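Local coordinates for alpha-glucosidase (Pseudoalteromonas sp. K8, PDB 5HQA), which probably hydrolyses alpha-glucosidic linkages at a calcium-containing active site, as a chloride-activated enzyme of glycoside hydrolase family 97, at residues L209-S213 against E408-F414; K294-A300 against Y345-V351; W317-F322 against H356-S360. All blocks are in the same frame, centred on the assembly; numbering follows the deposited sequence.

Contact 1: L209-S213 against E408-F414; sequences LTPWS and EWHDGQF
The indole of W212 lies over the CB of F414, which sits 3.8 Å from the centroid of the six-membered ring of W212 in a CH-pi contact. At the indole edge, W212 NE1 donates to Q413 OE1 over 2.9 Å, in the ring plane and nearly straight at 160°; K219 N shares the same acceptor. Tight packing continues at T210, whose chi1 of -61° sets OG1 beside the backbone N and CG2 anti to it, CG2 pressing on W409 CB at 3.4 Å. T210 OG1 donates to D411 OD2 at 2.8 Å from above the carboxylate plane and is also bonded to R148. The solvent side lies at S213, where the join is polar and water-mediated: buried E408 takes S213 N on OE1 and S213 OG on OE2, which also pairs with R398, and a water links P211 O, E408 OE1 and W409 N. An alanine in place of W212 is likely to uncover F414 CB and to cost Q413 OE1 its indole donor, with K219 N remaining. With G412 as N-cap of helix 413-428, the contact is an interdomain seam, joining a loop of the mutarotase-like N-terminal beta domain to the TIM-barrel catalytic domain.

Contact 2: K294-A300 against Y345-V351; sequences KYYMDFA and YSKQTGV
Helix 294-300 runs almost parallel to helix 345-349, their axes 10.4 Å apart at closest approach and crossed at -18°, and M297 faces V351 where the second helix gives way to strand 352-358. This is the packing of neighbouring outer helices in a TIM barrel: both helices lie outside the parallel strands, and M297, A300 and V351 all rest on V308 of strand 307-310. The Y345 side chain spans the gap between the helices, with CG anti to the backbone N (chi1 -151°). Its ring is held from several sides. K294 CG covers one face, 4.0 Å from the ring centroid in a CH-pi contact, and the lysine chain runs on extended so that CE also passes above the ring. On the opposite face lies T349 CG2, from the next turn of the tyrosine's own helix. M297 SD sits in the ring plane at the edge, 3.8 Å from Y345 CD2, a Met-aromatic contact made beside the ring. Deeper in, the apolar layer closes with V351 CG1, which touches A300 CB at 3.6 Å and M297 CG at 4.0 Å. The methionine chain bends at its last torsion, and its CE lies 3.3 Å from V351 O. The end of the second helix is fastened by T349: its OG1 donates to Y345 O and accepts from V351 N in an ST turn, while G350 leaves the helix with positive phi. Towards the outer surface, the phenol is fixed by the acidic side chain of D298. Y345 OH donates over 2.6 Å to the syn lone pair of D298 OD1, with the carboxylate plane turned 64° from the ring.

Contact 3: W317-F322 against H356-S360; sequences WDGDWF and HHETS. With AC1 (4,6-dideoxy-4-{[(1S,4R,5S,6S)-4,5,6-trihydroxy-3-(hydroxymethyl)cyclohex-2-en-1-yl]amino}-alpha-D-glucopyranose), chain B.
The W317 indole, stacked on W280, presents its edge to H356, the two rings meeting rim to rim with planes 20° apart. W317 CZ3 also stands 3.5 Å above one face of the W321 indole, while the edge of the W321 indole meets S360 OG and the C6 methyl of the bound AC1. The H356 imidazole carries E358 N over the centre of one face, and at its edge CE1 comes within 3.1 Å of AC1 O6B. E358 CB packs against W317 CH2 at 3.6 Å, obliquely to the ring. From there CG lies anti to the backbone N (chi1 174°) and the chain bends at chi2, turning the carboxylate towards the ligand. E358 OE1 accepts from AC1 O6B over 2.9 Å. OE2 receives S360 N at 2.8 Å through its anti lone pair and also V390 N, so the carboxylate is gripped by backbone donors on its far oxygen. S360 OG donates to W321 O at 2.8 Å, from above the carbonyl plane, tying the tryptophan loop to the loop just after strand 352-358. E311 and K386 bind the same AC1. The chemistry implies a sugar pocket with divided roles: aromatic edges shape its wall, while a carboxylate anchored by two backbone N-H groups recognises the hydroxymethyl arm of the carbocyclic ring.

In the fold
From the N terminus, the chain completes most of the beta domain before 209-213 opens contact 1, closed some 195 residues later at 408-414. Contacts 2 and 3 both fall within that long loop. Helix 290-303 begins contact 2 and the loop after strand 307-310 begins contact 3; the end of helix 339-349 and the residues just after it close contact 2, the end of strand 352-358 and the loop beyond close contact 3, so these two cross. Contact 2 joins outer helices of the barrel, and contact 3, centred about 25 Å away, lines the sugar pocket. Contact 1 ties the barrel to the N-terminal domain, its nearest atoms about 7 Å from contact 3.

Contact 1: L209-S213 against E408-F414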
loop_
_atom_site.group_PDB
_atom_site.type_symbol
_atom_site.label_atom_id
_atom_site.label_comp_id
_atom_site.label_asym_id
_atom_site.label_seq_id
_atom_site.Cartn_x
_atom_site.Cartn_y
_atom_site.Cartn_z
ATOM N N LEU A 209 -16.553 7.216 9.424
ATOM C CA LEU A 209 -16.582 5.847 8.918
ATOM C C LEU A 209 -17.325 5.793 7.589
ATOM O O LEU A 209 -18.417 6.345 7.461
ATOM C CB LEU A 209 -17.249 4.917 9.930
ATOM C CG LEU A 209 -16.539 4.820 11.282
ATOM C CD1 LEU A 209 -17.222 3.778 12.146
ATOM C CD2 LEU A 209 -15.054 4.468 11.102
ATOM N N THR A 210 -16.747 5.116 6.610
ATOM C CA THR A 210 -17.378 5.050 5.296
ATOM C C THR A 210 -18.625 4.175 5.360
ATOM O O THR A 210 -18.529 3.006 5.748
ATOM C CB THR A 210 -16.385 4.511 4.278
ATOM O OG1 THR A 210 -15.262 5.398 4.219
ATOM C CG2 THR A 210 -17.037 4.439 2.912
ATOM N N PRO A 211 -19.795 4.684 4.996
ATOM C CA PRO A 211 -21.048 4.002 5.329
ATOM C C PRO A 211 -21.528 3.037 4.250
ATOM O O PRO A 211 -21.073 3.053 3.103
ATOM C CB PRO A 211 -22.030 5.169 5.454
ATOM C CG PRO A 211 -21.545 6.125 4.410
ATOM C CD PRO A 211 -20.030 6.047 4.492
ATOM N N TRP A 212 -22.486 2.204 4.650
ATOM C CA TRP A 212 -23.340 1.475 3.726
ATOM C C TRP A 212 -24.232 2.444 2.953
ATOM O O TRP A 212 -24.473 3.574 3.384
ATOM C CB TRP A 212 -24.252 0.507 4.482
ATOM C CG TRP A 212 -23.576 -0.667 5.124
ATOM C CD1 TRP A 212 -22.872 -0.681 6.296
ATOM C CD2 TRP A 212 -23.582 -2.010 4.638
ATOM N NE1 TRP A 212 -22.421 -1.958 6.559
ATOM C CE2 TRP A 212 -22.848 -2.791 5.555
ATOM C CE3 TRP A 212 -24.136 -2.629 3.509
ATOM C CZ2 TRP A 212 -22.654 -4.159 5.380
ATOM C CZ3 TRP A 212 -23.943 -3.998 3.337
ATOM C CH2 TRP A 212 -23.207 -4.744 4.270
ATOM N N SER A 213 -24.775 1.966 1.825
ATOM C CA SER A 213 -25.727 2.781 1.071
ATOM C C SER A 213 -26.936 3.155 1.918
ATOM O O SER A 213 -27.509 4.236 1.740
ATOM C CB SER A 213 -26.180 2.041 -0.185
ATOM O OG SER A 213 -26.727 0.779 0.164
ATOM N N GLU A 408 -22.313 0.974 -3.426
ATOM C CA GLU A 408 -21.536 0.973 -2.195
ATOM C C GLU A 408 -20.188 1.636 -2.448
ATOM O O GLU A 408 -19.760 1.819 -3.592
ATOM C CB GLU A 408 -21.331 -0.455 -1.662
ATOM C CG GLU A 408 -22.620 -1.257 -1.501
ATOM C CD GLU A 408 -23.510 -0.793 -0.343
ATOM O OE1 GLU A 408 -23.090 0.082 0.450
ATOM O OE2 GLU A 408 -24.643 -1.320 -0.224
ATOM N N TRP A 409 -19.512 1.977 -1.352
ATOM C CA TRP A 409 -18.151 2.486 -1.383
ATOM C C TRP A 409 -17.143 1.345 -1.399
ATOM O O TRP A 409 -17.369 0.283 -0.808
ATOM C CB TRP A 409 -17.887 3.357 -0.159
ATOM C CG TRP A 409 -18.637 4.649 -0.169
ATOM C CD1 TRP A 409 -19.861 4.890 0.379
ATOM C CD2 TRP A 409 -18.205 5.886 -0.754
ATOM N NE1 TRP A 409 -20.227 6.203 0.165
ATOM C CE2 TRP A 409 -19.228 6.836 -0.531
ATOM C CE3 TRP A 409 -17.045 6.287 -1.440
ATOM C CZ2 TRP A 409 -19.131 8.163 -0.972
ATOM C CZ3 TRP A 409 -16.956 7.606 -1.894
ATOM C CH2 TRP A 409 -17.996 8.523 -1.659
ATOM N N HIS A 410 -16.002 1.588 -2.059
ATOM C CA HIS A 410 -14.905 0.622 -2.022
ATOM C C HIS A 410 -14.400 0.382 -0.611
ATOM O O HIS A 410 -13.803 -0.664 -0.356
ATOM C CB HIS A 410 -13.717 1.092 -2.867
ATOM C CG HIS A 410 -13.961 1.059 -4.345
ATOM N ND1 HIS A 410 -14.803 1.945 -4.982
ATOM C CD2 HIS A 410 -13.446 0.262 -5.314
ATOM C CE1 HIS A 410 -14.811 1.684 -6.279
ATOM N NE2 HIS A 410 -13.993 0.667 -6.507
ATOM N N ASP A 411 -14.596 1.331 0.307
ATOM C CA ASP A 411 -13.992 1.222 1.632
ATOM C C ASP A 411 -15.032 1.141 2.754
ATOM O O ASP A 411 -14.702 1.364 3.925
ATOM C CB ASP A 411 -12.991 2.366 1.866
ATOM C CG ASP A 411 -13.586 3.762 1.677
ATOM O OD1 ASP A 411 -14.382 3.982 0.734
ATOM O OD2 ASP A 411 -13.208 4.668 2.463
ATOM N N GLY A 412 -16.280 0.784 2.434
ATOM C CA GLY A 412 -17.238 0.473 3.475
ATOM C C GLY A 412 -17.073 -0.949 4.010
ATOM O O GLY A 412 -16.301 -1.758 3.492
ATOM N N GLN A 413 -17.821 -1.248 5.081
ATOM C CA GLN A 413 -17.789 -2.592 5.662
ATOM C C GLN A 413 -18.121 -3.665 4.625
ATOM O O GLN A 413 -17.490 -4.729 4.598
ATOM C CB GLN A 413 -18.761 -2.674 6.840
ATOM C CG GLN A 413 -18.887 -4.063 7.461
ATOM C CD GLN A 413 -19.922 -4.095 8.568
ATOM O OE1 GLN A 413 -20.883 -3.322 8.557
ATOM N NE2 GLN A 413 -19.729 -4.982 9.537
ATOM N N PHE A 414 -19.109 -3.407 3.762
ATOM C CA PHE A 414 -19.474 -4.399 2.755
ATOM C C PHE A 414 -18.272 -4.787 1.899
ATOM O O PHE A 414 -17.982 -5.975 1.714
ATOM C CB PHE A 414 -20.603 -3.879 1.859
ATOM C CG PHE A 414 -20.838 -4.750 0.659
ATOM C CD1 PHE A 414 -21.539 -5.949 0.785
ATOM C CD2 PHE A 414 -20.302 -4.412 -0.583
ATOM C CE1 PHE A 414 -21.726 -6.779 -0.315
ATOM C CE2 PHE A 414 -20.484 -5.245 -1.688
ATOM C CZ PHE A 414 -21.195 -6.425 -1.550
HETATM O O HOH W 1 -19.777 0.707 5.828
HETATM O O HOH W 2 -20.680 1.203 1.134
#

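Contact 2: K294-A300 against Y345-V351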
loop_
_atom_site.group_PDB
_atom_site.type_symbol
_atom_site.label_atom_id
_atom_site.label_comp_id
_atom_site.label_asym_id
_atom_site.label_seq_id
_atom_site.Cartn_x
_atom_site.Cartn_y
_atom_site.Cartn_z
ATOM N N LYS A 294 2.650 -15.958 -25.814
ATOM C CA LYS A 294 3.840 -16.791 -25.964
ATOM C C LYS A 294 5.082 -15.946 -26.197
ATOM O O LYS A 294 6.171 -16.279 -25.714
ATOM C CB LYS A 294 3.653 -17.779 -27.115
ATOM C CG LYS A 294 2.684 -18.914 -26.824
ATOM C CD LYS A 294 2.646 -19.915 -27.977
ATOM C CE LYS A 294 1.869 -21.165 -27.586
ATOM N NZ LYS A 294 1.821 -22.197 -28.671
ATOM N N TYR A 295 4.942 -14.852 -26.948
ATOM C CA TYR A 295 6.070 -13.957 -27.168
ATOM C C TYR A 295 6.542 -13.344 -25.854
ATOM O O TYR A 295 7.750 -13.273 -25.592
ATOM C CB TYR A 295 5.679 -12.879 -28.179
ATOM C CG TYR A 295 6.580 -11.663 -28.212
ATOM C CD1 TYR A 295 7.752 -11.654 -28.960
ATOM C CD2 TYR A 295 6.235 -10.509 -27.519
ATOM C CE1 TYR A 295 8.568 -10.534 -28.997
ATOM C CE2 TYR A 295 7.039 -9.388 -27.547
ATOM C CZ TYR A 295 8.207 -9.401 -28.285
ATOM O OH TYR A 295 8.998 -8.268 -28.305
ATOM N N TYR A 296 5.606 -12.912 -25.006
ATOM C CA TYR A 296 5.992 -12.371 -23.703
ATOM C C TYR A 296 6.606 -13.448 -22.812
ATOM O O TYR A 296 7.569 -13.181 -22.081
ATOM C CB TYR A 296 4.783 -11.728 -23.018
ATOM C CG TYR A 296 4.549 -10.279 -23.403
ATOM C CD1 TYR A 296 4.111 -9.937 -24.678
ATOM C CD2 TYR A 296 4.763 -9.254 -22.484
ATOM C CE1 TYR A 296 3.897 -8.615 -25.025
ATOM C CE2 TYR A 296 4.550 -7.924 -22.826
ATOM C CZ TYR A 296 4.119 -7.616 -24.097
ATOM O OH TYR A 296 3.908 -6.300 -24.444
ATOM N N MET A 297 6.067 -14.672 -22.853
ATOM C CA MET A 297 6.633 -15.741 -22.033
ATOM C C MET A 297 8.056 -16.065 -22.454
ATOM O O MET A 297 8.917 -16.322 -21.601
ATOM C CB MET A 297 5.761 -16.993 -22.107
ATOM C CG MET A 297 4.507 -16.886 -21.259
ATOM S SD MET A 297 3.285 -18.130 -21.717
ATOM C CE MET A 297 3.141 -19.030 -20.225
ATOM N N ASP A 298 8.323 -16.066 -23.764
ATOM C CA ASP A 298 9.685 -16.279 -24.247
ATOM C C ASP A 298 10.622 -15.216 -23.695
ATOM O O ASP A 298 11.725 -15.521 -23.234
ATOM C CB ASP A 298 9.723 -16.267 -25.778
ATOM C CG ASP A 298 9.056 -17.484 -26.397
ATOM O OD1 ASP A 298 8.961 -18.534 -25.721
ATOM O OD2 ASP A 298 8.642 -17.393 -27.576
ATOM N N PHE A 299 10.192 -13.955 -23.744
ATOM C CA PHE A 299 10.998 -12.866 -23.204
ATOM C C PHE A 299 11.220 -13.048 -21.709
ATOM O O PHE A 299 12.346 -12.912 -21.215
ATOM C CB PHE A 299 10.309 -11.527 -23.498
ATOM C CG PHE A 299 11.074 -10.318 -23.020
ATOM C CD1 PHE A 299 11.996 -9.695 -23.847
ATOM C CD2 PHE A 299 10.854 -9.794 -21.748
ATOM C CE1 PHE A 299 12.693 -8.579 -23.413
ATOM C CE2 PHE A 299 11.551 -8.682 -21.308
ATOM C CZ PHE A 299 12.474 -8.071 -22.147
ATOM N N ALA A 300 10.148 -13.351 -20.969
ATOM C CA ALA A 300 10.275 -13.555 -19.529
ATOM C C ALA A 300 11.241 -14.688 -19.213
ATOM O O ALA A 300 12.072 -14.570 -18.303
ATOM C CB ALA A 300 8.906 -13.834 -18.911
ATOM N N TYR A 345 2.398 -24.170 -22.430
ATOM C CA TYR A 345 3.570 -23.338 -22.670
ATOM C C TYR A 345 4.173 -22.832 -21.363
ATOM O O TYR A 345 5.397 -22.666 -21.276
ATOM C CB TYR A 345 3.203 -22.178 -23.596
ATOM C CG TYR A 345 4.362 -21.702 -24.439
ATOM C CD1 TYR A 345 4.937 -22.536 -25.394
ATOM C CD2 TYR A 345 4.885 -20.426 -24.280
ATOM C CE1 TYR A 345 5.998 -22.111 -26.169
ATOM C CE2 TYR A 345 5.946 -19.990 -25.056
ATOM C CZ TYR A 345 6.498 -20.837 -25.999
ATOM O OH TYR A 345 7.555 -20.406 -26.767
ATOM N N SER A 346 3.337 -22.588 -20.345
ATOM C CA SER A 346 3.848 -22.180 -19.038
ATOM C C SER A 346 4.755 -23.248 -18.447
ATOM O O SER A 346 5.812 -22.938 -17.884
ATOM C CB SER A 346 2.688 -21.876 -18.083
ATOM O OG SER A 346 2.123 -23.063 -17.531
ATOM N N LYS A 347 4.359 -24.515 -18.571
ATOM C CA LYS A 347 5.185 -25.599 -18.061
ATOM C C LYS A 347 6.458 -25.751 -18.882
ATOM O O LYS A 347 7.531 -25.999 -18.323
ATOM C CB LYS A 347 4.370 -26.892 -18.031
ATOM C CG LYS A 347 3.212 -26.822 -17.033
ATOM C CD LYS A 347 2.225 -27.981 -17.147
ATOM C CE LYS A 347 1.058 -27.781 -16.173
ATOM N NZ LYS A 347 -0.088 -28.705 -16.437
ATOM N N GLN A 348 6.369 -25.580 -20.206
ATOM C CA GLN A 348 7.561 -25.674 -21.049
ATOM C C GLN A 348 8.576 -24.598 -20.693
ATOM O O GLN A 348 9.772 -24.877 -20.555
ATOM C CB GLN A 348 7.196 -25.541 -22.525
ATOM C CG GLN A 348 6.417 -26.669 -23.145
ATOM C CD GLN A 348 6.093 -26.354 -24.592
ATOM O OE1 GLN A 348 6.958 -25.877 -25.342
ATOM N NE2 GLN A 348 4.838 -26.576 -24.987
ATOM N N THR A 349 8.117 -23.349 -20.574
ATOM C CA THR A 349 9.008 -22.212 -20.399
ATOM C C THR A 349 9.364 -21.943 -18.945
ATOM O O THR A 349 10.341 -21.233 -18.690
ATOM C CB THR A 349 8.379 -20.941 -20.976
ATOM O OG1 THR A 349 7.174 -20.643 -20.259
ATOM C CG2 THR A 349 8.071 -21.103 -22.458
ATOM N N GLY A 350 8.598 -22.475 -17.995
ATOM C CA GLY A 350 8.789 -22.128 -16.601
ATOM C C GLY A 350 8.292 -20.753 -16.226
ATOM O O GLY A 350 8.544 -20.303 -15.103
ATOM N N VAL A 351 7.600 -20.071 -17.134
ATOM C CA VAL A 351 7.036 -18.749 -16.891
ATOM C C VAL A 351 5.544 -18.910 -16.666
ATOM O O VAL A 351 4.862 -19.566 -17.460
ATOM C CB VAL A 351 7.298 -17.810 -18.079
ATOM C CG1 VAL A 351 6.616 -16.456 -17.838
ATOM C CG2 VAL A 351 8.793 -17.673 -18.323
#

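Contact 3: W317-F322 against H356-S360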
loop_
_atom_site.group_PDB
_atom_site.type_symbol
_atom_site.label_atom_id
_atom_site.label_comp_id
_atom_site.label_asym_id
_atom_site.label_seq_id
_atom_site.Cartn_x
_atom_site.Cartn_y
_atom_site.Cartn_z
ATOM N N TRP A 317 -14.869 -7.411 -22.614
ATOM C CA TRP A 317 -14.164 -6.147 -22.777
ATOM C C TRP A 317 -14.606 -5.363 -24.005
ATOM O O TRP A 317 -14.257 -4.184 -24.117
ATOM C CB TRP A 317 -12.648 -6.371 -22.864
ATOM C CG TRP A 317 -12.021 -6.881 -21.591
ATOM C CD1 TRP A 317 -11.919 -8.184 -21.199
ATOM C CD2 TRP A 317 -11.407 -6.102 -20.556
ATOM N NE1 TRP A 317 -11.283 -8.268 -19.985
ATOM C CE2 TRP A 317 -10.953 -7.005 -19.568
ATOM C CE3 TRP A 317 -11.191 -4.731 -20.368
ATOM C CZ2 TRP A 317 -10.299 -6.582 -18.405
ATOM C CZ3 TRP A 317 -10.536 -4.308 -19.203
ATOM C CH2 TRP A 317 -10.104 -5.234 -18.238
ATOM N N ASP A 318 -15.341 -5.975 -24.929
ATOM C CA ASP A 318 -15.669 -5.275 -26.166
ATOM C C ASP A 318 -16.555 -4.068 -25.894
ATOM O O ASP A 318 -17.471 -4.119 -25.068
ATOM C CB ASP A 318 -16.366 -6.211 -27.144
ATOM C CG ASP A 318 -15.423 -7.221 -27.746
ATOM O OD1 ASP A 318 -14.358 -7.477 -27.154
ATOM O OD2 ASP A 318 -15.754 -7.767 -28.812
ATOM N N GLY A 319 -16.285 -2.984 -26.619
ATOM C CA GLY A 319 -17.064 -1.771 -26.507
ATOM C C GLY A 319 -16.399 -0.782 -25.583
ATOM O O GLY A 319 -15.263 -0.361 -25.826
ATOM N N ASP A 320 -17.083 -0.419 -24.505
ATOM C CA ASP A 320 -16.532 0.466 -23.485
ATOM C C ASP A 320 -16.494 -0.339 -22.188
ATOM O O ASP A 320 -17.504 -0.436 -21.483
ATOM C CB ASP A 320 -17.372 1.733 -23.354
ATOM C CG ASP A 320 -16.663 2.827 -22.574
ATOM O OD1 ASP A 320 -15.702 2.509 -21.834
ATOM O OD2 ASP A 320 -17.070 4.005 -22.699
ATOM N N TRP A 321 -15.335 -0.930 -21.875
ATOM C CA TRP A 321 -15.284 -1.907 -20.791
ATOM C C TRP A 321 -15.610 -1.290 -19.434
ATOM O O TRP A 321 -16.034 -2.018 -18.532
ATOM C CB TRP A 321 -13.915 -2.601 -20.752
ATOM C CG TRP A 321 -12.759 -1.685 -20.463
ATOM C CD1 TRP A 321 -11.941 -1.087 -21.381
ATOM C CD2 TRP A 321 -12.288 -1.264 -19.174
ATOM N NE1 TRP A 321 -10.992 -0.325 -20.743
ATOM C CE2 TRP A 321 -11.183 -0.417 -19.389
ATOM C CE3 TRP A 321 -12.688 -1.529 -17.858
ATOM C CZ2 TRP A 321 -10.479 0.175 -18.341
ATOM C CZ3 TRP A 321 -11.985 -0.941 -16.818
ATOM C CH2 TRP A 321 -10.895 -0.097 -17.064
ATOM N N PHE A 322 -15.431 0.031 -19.270
ATOM C CA PHE A 322 -15.803 0.697 -18.019
ATOM C C PHE A 322 -17.264 0.443 -17.665
ATOM O O PHE A 322 -17.629 0.465 -16.484
ATOM C CB PHE A 322 -15.523 2.209 -18.121
ATOM C CG PHE A 322 -15.868 3.012 -16.865
ATOM C CD1 PHE A 322 -17.140 3.553 -16.685
ATOM C CD2 PHE A 322 -14.907 3.265 -15.892
ATOM C CE1 PHE A 322 -17.452 4.297 -15.549
ATOM C CE2 PHE A 322 -15.220 4.009 -14.746
ATOM C CZ PHE A 322 -16.486 4.520 -14.579
ATOM N N HIS A 356 -6.149 -12.358 -14.320
ATOM C CA HIS A 356 -6.680 -10.999 -14.254
ATOM C C HIS A 356 -8.193 -11.058 -14.189
ATOM O O HIS A 356 -8.827 -11.641 -15.075
ATOM C CB HIS A 356 -6.245 -10.160 -15.456
ATOM C CG HIS A 356 -6.651 -8.725 -15.347
ATOM N ND1 HIS A 356 -7.385 -8.080 -16.321
ATOM C CD2 HIS A 356 -6.443 -7.815 -14.365
ATOM C CE1 HIS A 356 -7.597 -6.827 -15.949
ATOM N NE2 HIS A 356 -7.035 -6.641 -14.766
ATOM N N HIS A 357 -8.759 -10.433 -13.156
ATOM C CA HIS A 357 -10.200 -10.380 -12.910
ATOM C C HIS A 357 -10.578 -8.914 -12.720
ATOM O O HIS A 357 -10.569 -8.427 -11.589
ATOM C CB HIS A 357 -10.588 -11.193 -11.672
ATOM C CG HIS A 357 -10.459 -12.672 -11.842
ATOM N ND1 HIS A 357 -10.463 -13.537 -10.772
ATOM C CD2 HIS A 357 -10.331 -13.442 -12.949
ATOM C CE1 HIS A 357 -10.338 -14.779 -11.210
ATOM N NE2 HIS A 357 -10.259 -14.748 -12.528
ATOM N N GLU A 358 -10.904 -8.213 -13.805
ATOM C CA GLU A 358 -11.476 -6.874 -13.700
ATOM C C GLU A 358 -12.992 -6.980 -13.577
ATOM O O GLU A 358 -13.639 -7.660 -14.382
ATOM C CB GLU A 358 -11.110 -6.017 -14.914
ATOM C CG GLU A 358 -11.803 -4.647 -14.931
ATOM C CD GLU A 358 -11.431 -3.780 -13.727
ATOM O OE1 GLU A 358 -10.227 -3.491 -13.534
ATOM O OE2 GLU A 358 -12.340 -3.389 -12.958
ATOM N N THR A 359 -13.560 -6.300 -12.580
ATOM C CA THR A 359 -14.996 -6.351 -12.349
ATOM C C THR A 359 -15.742 -5.143 -12.892
ATOM O O THR A 359 -16.973 -5.195 -12.991
ATOM C CB THR A 359 -15.293 -6.451 -10.851
ATOM O OG1 THR A 359 -14.902 -5.227 -10.217
ATOM C CG2 THR A 359 -14.529 -7.621 -10.224
ATOM N N SER A 360 -15.034 -4.058 -13.221
ATOM C CA SER A 360 -15.659 -2.762 -13.502
ATOM C C SER A 360 -16.715 -2.419 -12.452
ATOM O O SER A 360 -17.773 -1.864 -12.756
ATOM C CB SER A 360 -16.256 -2.717 -14.908
ATOM O OG SER A 360 -15.224 -2.627 -15.869
HETATM C C1 AC1 B . -9.878 4.545 -14.627
HETATM O O2 AC1 B . -9.641 5.308 -12.370
HETATM C C2 AC1 B . -9.535 4.140 -13.201
HETATM C C4A AC1 B . -5.680 -2.021 -15.382
HETATM C C3 AC1 B . -8.165 3.521 -13.112
HETATM O O3 AC1 B . -7.842 3.217 -11.743
HETATM C C4 AC1 B . -8.101 2.297 -13.986
HETATM N N4A AC1 B . -6.888 1.454 -13.742
HETATM C C5 AC1 B . -8.100 2.928 -15.369
HETATM O O5 AC1 B . -9.454 3.496 -15.613
HETATM C C6 AC1 B . -7.765 1.993 -16.489
HETATM C C1B AC1 B . -7.164 -0.016 -13.561
HETATM C C2B AC1 B . -5.745 -0.823 -13.213
HETATM O O2B AC1 B . -5.100 -0.119 -12.151
HETATM C C3B AC1 B . -4.949 -0.977 -14.360
HETATM O O3B AC1 B . -3.630 -1.506 -14.071
HETATM O O4 AC1 B . -4.965 -2.092 -16.600
HETATM C C5B AC1 B . -7.056 -1.677 -15.653
HETATM C C7B AC1 B . -7.821 -0.639 -14.661
HETATM C C6B AC1 B . -7.894 -2.703 -16.433
HETATM O O6B AC1 B . -8.177 -3.762 -15.573
HETATM O O HOH W 3 -19.651 -1.388 -15.310
#